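Local coordinates for conserved hypothetical protein (Pseudomonas aeruginosa, PDB 1YLL) that is of unknown function but belongs to the HutD family of the cupin clan, a group of beta-barrel proteins, at residues E27-D32 against R109-I114. Numbering follows the deposited sequence.
Sequences EEIARD and RDFNLI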
loop_
_atom_site.group_PDB
_atom_site.type_symbol
_atom_site.label_atom_id
_atom_site.label_comp_id
_atom_site.label_asym_id
_atom_site.label_seq_id
_atom_site.Cartn_x
_atom_site.Cartn_y
_atom_site.Cartn_z
ATOM N N GLU D 27 -18.194 9.337 -24.667
ATOM C CA GLU D 27 -18.075 9.726 -23.259
ATOM C C GLU D 27 -16.619 10.177 -23.019
ATOM O O GLU D 27 -15.714 9.346 -23.000
ATOM C CB GLU D 27 -18.403 8.549 -22.326
ATOM C CG GLU D 27 -19.873 8.128 -22.344
ATOM C CD GLU D 27 -20.202 7.052 -21.311
ATOM O OE1 GLU D 27 -19.272 6.395 -20.792
ATOM O OE2 GLU D 27 -21.399 6.848 -21.034
ATOM N N GLU D 28 -16.395 11.475 -22.853
ATOM C CA GLU D 28 -15.037 11.973 -22.621
ATOM C C GLU D 28 -14.616 11.714 -21.211
ATOM O O GLU D 28 -15.285 12.117 -20.250
ATOM C CB GLU D 28 -14.931 13.478 -22.927
ATOM C CG GLU D 28 -13.509 14.043 -22.665
ATOM C CD GLU D 28 -13.298 15.445 -23.248
ATOM O OE1 GLU D 28 -12.668 16.277 -22.571
ATOM O OE2 GLU D 28 -13.730 15.706 -24.381
ATOM N N ILE D 29 -13.488 11.038 -21.065
ATOM C CA ILE D 29 -12.958 10.736 -19.744
ATOM C C ILE D 29 -12.132 11.904 -19.232
ATOM O O ILE D 29 -12.304 12.345 -18.087
ATOM C CB ILE D 29 -12.070 9.465 -19.810
ATOM C CG1 ILE D 29 -12.938 8.264 -20.229
ATOM C CG2 ILE D 29 -11.393 9.214 -18.454
ATOM C CD1 ILE D 29 -12.139 7.003 -20.469
ATOM N N ALA D 30 -11.248 12.412 -20.084
ATOM C CA ALA D 30 -10.371 13.488 -19.675
ATOM C C ALA D 30 -9.657 14.137 -20.854
ATOM O O ALA D 30 -9.559 13.549 -21.932
ATOM C CB ALA D 30 -9.324 12.906 -18.714
ATOM N N ARG D 31 -9.160 15.355 -20.656
ATOM C CA ARG D 31 -8.354 16.036 -21.672
ATOM C C ARG D 31 -7.335 16.875 -20.900
ATOM O O ARG D 31 -7.539 17.149 -19.719
ATOM C CB ARG D 31 -9.185 16.950 -22.568
ATOM C CG ARG D 31 -9.852 18.076 -21.815
ATOM C CD ARG D 31 -10.453 19.043 -22.817
ATOM N NE ARG D 31 -11.454 18.385 -23.662
ATOM C CZ ARG D 31 -11.884 18.874 -24.817
ATOM N NH1 ARG D 31 -11.412 20.031 -25.270
ATOM N NH2 ARG D 31 -12.741 18.184 -25.550
ATOM N N ASP D 32 -6.241 17.260 -21.548
ATOM C CA ASP D 32 -5.268 18.071 -20.845
ATOM C C ASP D 32 -5.829 19.464 -20.622
ATOM O O ASP D 32 -5.618 20.064 -19.563
ATOM C CB ASP D 32 -3.929 18.155 -21.588
ATOM C CG ASP D 32 -4.033 18.801 -22.964
ATOM O OD1 ASP D 32 -3.049 19.484 -23.361
ATOM O OD2 ASP D 32 -5.050 18.628 -23.659
ATOM N N ARG D 109 -18.294 -0.917 -28.007
ATOM C CA ARG D 109 -17.863 0.232 -27.216
ATOM C C ARG D 109 -16.365 0.190 -27.405
ATOM O O ARG D 109 -15.751 -0.889 -27.454
ATOM C CB ARG D 109 -18.177 0.078 -25.728
ATOM C CG ARG D 109 -19.669 -0.011 -25.427
ATOM C CD ARG D 109 -19.947 0.273 -23.949
ATOM N NE ARG D 109 -19.970 1.715 -23.697
ATOM C CZ ARG D 109 -19.854 2.267 -22.491
ATOM N NH1 ARG D 109 -19.703 1.496 -21.431
ATOM N NH2 ARG D 109 -19.895 3.586 -22.347
ATOM N N ASP D 110 -15.762 1.365 -27.544
ATOM C CA ASP D 110 -14.331 1.408 -27.732
ATOM C C ASP D 110 -13.703 2.404 -26.768
ATOM O O ASP D 110 -14.401 3.142 -26.069
ATOM C CB ASP D 110 -13.950 1.762 -29.181
ATOM C CG ASP D 110 -14.509 3.079 -29.651
ATOM O OD1 ASP D 110 -14.626 4.049 -28.852
ATOM O OD2 ASP D 110 -14.813 3.151 -30.862
ATOM N N PHE D 111 -12.381 2.348 -26.705
ATOM C CA PHE D 111 -11.579 3.199 -25.840
ATOM C C PHE D 111 -10.658 3.943 -26.818
ATOM O O PHE D 111 -9.986 3.311 -27.644
ATOM C CB PHE D 111 -10.807 2.269 -24.911
ATOM C CG PHE D 111 -9.842 2.961 -24.013
ATOM C CD1 PHE D 111 -10.300 3.810 -22.987
ATOM C CD2 PHE D 111 -8.484 2.753 -24.156
ATOM C CE1 PHE D 111 -9.397 4.433 -22.137
ATOM C CE2 PHE D 111 -7.573 3.378 -23.295
ATOM C CZ PHE D 111 -8.033 4.216 -22.295
ATOM N N ASN D 112 -10.618 5.275 -26.702
ATOM C CA ASN D 112 -9.884 6.085 -27.671
ATOM C C ASN D 112 -8.901 7.026 -27.051
ATOM O O ASN D 112 -9.271 7.728 -26.135
ATOM C CB ASN D 112 -10.874 6.995 -28.420
ATOM C CG ASN D 112 -11.578 6.309 -29.571
ATOM O OD1 ASN D 112 -10.962 6.002 -30.589
ATOM N ND2 ASN D 112 -12.877 6.080 -29.418
ATOM N N LEU D 113 -7.669 7.071 -27.583
ATOM C CA LEU D 113 -6.698 8.084 -27.144
ATOM C C LEU D 113 -6.516 8.933 -28.406
ATOM O O LEU D 113 -6.309 8.379 -29.462
ATOM C CB LEU D 113 -5.325 7.453 -26.856
ATOM C CG LEU D 113 -4.237 8.152 -26.010
ATOM C CD1 LEU D 113 -2.877 7.900 -26.581
ATOM C CD2 LEU D 113 -4.497 9.613 -25.769
ATOM N N ILE D 114 -6.647 10.252 -28.299
ATOM C CA ILE D 114 -6.393 11.122 -29.450
ATOM C C ILE D 114 -5.399 12.148 -28.919
ATOM O O ILE D 114 -5.660 12.751 -27.887
ATOM C CB ILE D 114 -7.693 11.811 -29.898
ATOM C CG1 ILE D 114 -8.727 10.729 -30.250
ATOM C CG2 ILE D 114 -7.439 12.776 -31.104
ATOM C CD1 ILE D 114 -10.063 11.277 -30.698
#
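Strands 24-31 and 108-115 belong to one antiparallel sheet of a cupin-type beta barrel and sit on either side of strand 42-49. Glu27 and Arg109 touch across that middle strand by a salt bridge, and Ile29 and Phe111 by apolar contact. Even the nearest CA atoms, of Glu27 and Phe111, are 9.6 Å apart, because strand 42-49 lies between; the segments meet through side chains.

Glu27 runs out extended from CG, and its OE1 lies 3.3 Å from NH2 of Arg109. The hydrogen bond is weak, with an N-H...O angle of 129°. OE1 comes to the guanidinium edge near its plane, but the carboxylate is turned 90° to that plane. Arg109 has its stronger partner in Asp48 of the middle strand, whose OD1 makes a salt bridge with NE.

Deeper in, CD1 of Ile29 meets the edge of the Phe111 ring at CE1, 4.1 Å away. The ring also stacks with Phe145. Ile29 and Ala30 form a classic beta bulge opposite Leu44.

Arg109 thus has two acidic partners, which probably offset its charge, Glu27 being the weaker. The long, bent bond to Glu27, with the two planes perpendicular, suggests a mainly electrostatic link beside a buried apolar contact.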